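Local structure of quinonprotein alcohol dehydrogenase-like protein (Bacteroides thetaiotaomicron VPI-5482, 4R5O) at residues Glu385-Tyr390 with Ser421-Asn426. The protein is of unknown function but binds calcium ions, joining an immunoglobulin-like beta-sandwich to a seven-bladed beta-propeller of the YVTN repeat family. Residues are numbered along the deposited sequence; the frame is centred on the assembly and turned at random. Where two conformers were deposited one is given.
Sequences ELYVTY and SQILFN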
loop_
_atom_site.group_PDB
_atom_site.type_symbol
_atom_site.label_atom_id
_atom_site.label_comp_id
_atom_site.label_asym_id
_atom_site.label_seq_id
_atom_site.Cartn_x
_atom_site.Cartn_y
_atom_site.Cartn_z
ATOM N N GLU A 385 7.578 -16.897 -3.465
ATOM C CA GLU A 385 6.755 -16.475 -4.597
ATOM C C GLU A 385 7.116 -15.056 -5.049
ATOM O O GLU A 385 7.221 -14.153 -4.220
ATOM C CB GLU A 385 5.257 -16.539 -4.237
ATOM C CG GLU A 385 4.657 -17.927 -4.044
ATOM C CD GLU A 385 3.273 -17.909 -3.423
ATOM O OE1 GLU A 385 3.090 -17.295 -2.346
ATOM O OE2 GLU A 385 2.367 -18.539 -4.007
ATOM N N LEU A 386 7.292 -14.870 -6.370
ATOM C CA LEU A 386 7.614 -13.591 -7.016
ATOM C C LEU A 386 6.353 -13.006 -7.644
ATOM O O LEU A 386 5.664 -13.696 -8.391
ATOM C CB LEU A 386 8.719 -13.799 -8.076
ATOM C CG LEU A 386 9.272 -12.572 -8.827
ATOM C CD1 LEU A 386 10.217 -11.750 -7.949
ATOM C CD2 LEU A 386 10.040 -13.011 -10.025
ATOM N N TYR A 387 6.051 -11.752 -7.325
ATOM C CA TYR A 387 4.908 -11.035 -7.854
ATOM C C TYR A 387 5.384 -10.037 -8.875
ATOM O O TYR A 387 6.049 -9.063 -8.533
ATOM C CB TYR A 387 4.111 -10.335 -6.746
ATOM C CG TYR A 387 3.819 -11.165 -5.523
ATOM C CD1 TYR A 387 2.963 -12.250 -5.587
ATOM C CD2 TYR A 387 4.279 -10.783 -4.276
ATOM C CE1 TYR A 387 2.668 -13.009 -4.459
ATOM C CE2 TYR A 387 3.979 -11.525 -3.138
ATOM C CZ TYR A 387 3.156 -12.629 -3.230
ATOM O OH TYR A 387 2.804 -13.364 -2.125
ATOM N N VAL A 388 5.022 -10.268 -10.121
ATOM C CA VAL A 388 5.375 -9.465 -11.274
ATOM C C VAL A 388 4.139 -8.755 -11.819
ATOM O O VAL A 388 3.110 -9.396 -12.028
ATOM C CB VAL A 388 6.008 -10.371 -12.342
ATOM C CG1 VAL A 388 6.521 -9.554 -13.501
ATOM C CG2 VAL A 388 7.139 -11.210 -11.757
ATOM N N THR A 389 4.247 -7.431 -12.068
ATOM C CA THR A 389 3.189 -6.596 -12.650
ATOM C C THR A 389 3.484 -6.392 -14.136
ATOM O O THR A 389 4.506 -5.819 -14.494
ATOM C CB THR A 389 3.061 -5.274 -11.904
ATOM O OG1 THR A 389 2.833 -5.532 -10.517
ATOM C CG2 THR A 389 1.986 -4.381 -12.461
ATOM N N TYR A 390 2.578 -6.897 -14.992
ATOM C CA TYR A 390 2.652 -6.793 -16.446
ATOM C C TYR A 390 1.595 -5.850 -17.003
ATOM O O TYR A 390 0.512 -5.742 -16.414
ATOM C CB TYR A 390 2.462 -8.173 -17.101
ATOM C CG TYR A 390 3.524 -9.196 -16.808
ATOM C CD1 TYR A 390 4.720 -9.202 -17.509
ATOM C CD2 TYR A 390 3.288 -10.232 -15.923
ATOM C CE1 TYR A 390 5.688 -10.179 -17.286
ATOM C CE2 TYR A 390 4.245 -11.215 -15.689
ATOM C CZ TYR A 390 5.447 -11.188 -16.375
ATOM O OH TYR A 390 6.407 -12.151 -16.158
ATOM N N SER A 421 0.729 -0.143 -8.509
ATOM C CA SER A 421 2.012 0.547 -8.327
ATOM C C SER A 421 2.922 -0.142 -7.308
ATOM O O SER A 421 4.150 0.043 -7.358
ATOM C CB SER A 421 1.773 1.985 -7.877
ATOM O OG SER A 421 0.977 2.051 -6.705
ATOM N N GLN A 422 2.320 -0.918 -6.390
ATOM C CA GLN A 422 3.022 -1.582 -5.305
ATOM C C GLN A 422 2.199 -2.720 -4.708
ATOM O O GLN A 422 0.986 -2.660 -4.760
ATOM C CB GLN A 422 3.292 -0.517 -4.248
ATOM C CG GLN A 422 4.107 -0.965 -3.090
ATOM C CD GLN A 422 4.488 0.216 -2.319
ATOM O OE1 GLN A 422 4.011 1.312 -2.580
ATOM N NE2 GLN A 422 5.378 0.016 -1.378
ATOM N N ILE A 423 2.870 -3.732 -4.128
ATOM C CA ILE A 423 2.346 -4.916 -3.447
ATOM C C ILE A 423 2.889 -4.891 -2.035
ATOM O O ILE A 423 4.080 -4.667 -1.835
ATOM C CB ILE A 423 2.706 -6.229 -4.224
ATOM C CG1 ILE A 423 1.986 -6.239 -5.588
ATOM C CG2 ILE A 423 2.372 -7.506 -3.388
ATOM C CD1 ILE A 423 2.256 -7.332 -6.402
ATOM N N LEU A 424 2.013 -5.097 -1.053
ATOM C CA LEU A 424 2.337 -5.036 0.379
ATOM C C LEU A 424 1.805 -6.232 1.123
ATOM O O LEU A 424 0.783 -6.774 0.715
ATOM C CB LEU A 424 1.713 -3.752 0.982
ATOM C CG LEU A 424 2.208 -2.420 0.431
ATOM C CD1 LEU A 424 1.167 -1.349 0.580
ATOM C CD2 LEU A 424 3.572 -2.021 1.015
ATOM N N PHE A 425 2.462 -6.605 2.248
ATOM C CA PHE A 425 1.998 -7.671 3.148
ATOM C C PHE A 425 1.515 -7.021 4.458
ATOM O O PHE A 425 1.902 -5.882 4.728
ATOM C CB PHE A 425 3.085 -8.732 3.386
ATOM C CG PHE A 425 3.574 -9.353 2.092
ATOM C CD1 PHE A 425 2.811 -10.306 1.422
ATOM C CD2 PHE A 425 4.800 -8.981 1.541
ATOM C CE1 PHE A 425 3.259 -10.858 0.219
ATOM C CE2 PHE A 425 5.244 -9.542 0.341
ATOM C CZ PHE A 425 4.464 -10.469 -0.312
ATOM N N ASN A 426 0.644 -7.710 5.253
ATOM C CA ASN A 426 0.127 -7.111 6.483
ATOM C C ASN A 426 1.030 -7.404 7.675
ATOM O O ASN A 426 0.784 -6.884 8.766
ATOM C CB ASN A 426 -1.284 -7.608 6.772
ATOM C CG ASN A 426 -1.449 -8.904 7.520
ATOM O OD1 ASN A 426 -0.696 -9.860 7.370
ATOM N ND2 ASN A 426 -2.510 -8.969 8.309
#
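Tyr387 reaches across from its strand to Ile423 and Phe425 of the C-terminal strand region. At the root, Tyr387 CB lies 3.5 Å from Ile423 CD1. The CG1 arm of Ile423 extends fully (chi2 178°), which brings that methyl up to the tyrosine. Its other branch approaches the ring obliquely, Ile423 CG2 lying 3.9 Å from Tyr387 CD2, so a beta-branched residue serves both the stem and the ring. Farther out, the CE2 side of the tyrosine meets Phe425 rim to rim, neither ring over the face of the other; the centroids are 5.6 Å apart and the planes turned by 45°, though the exact spacing of the rims is doubtful. The hydroxyl lies beside the same rim and hydrogen-bonds to Asn380 ND2, which suits a residue that is apolar along its length and polar at its tip. With an alanine in its place, Ile423 and Phe425 would probably lose the ring they share, and Asn380 its hydroxyl partner. Strand 386-392 lies between 371-379 and 397-403 in the last four-stranded blade of the chain, whereas 422-424 pairs with 103-108 in the next sheet, and Phe104 of that strand touches Tyr387, Ile423 and Phe425. The contact thus packs two neighbouring blades face to face, where the C-terminal strand joins the sheet begun by 103-108, consistent with the ring closure familiar from beta-propellers.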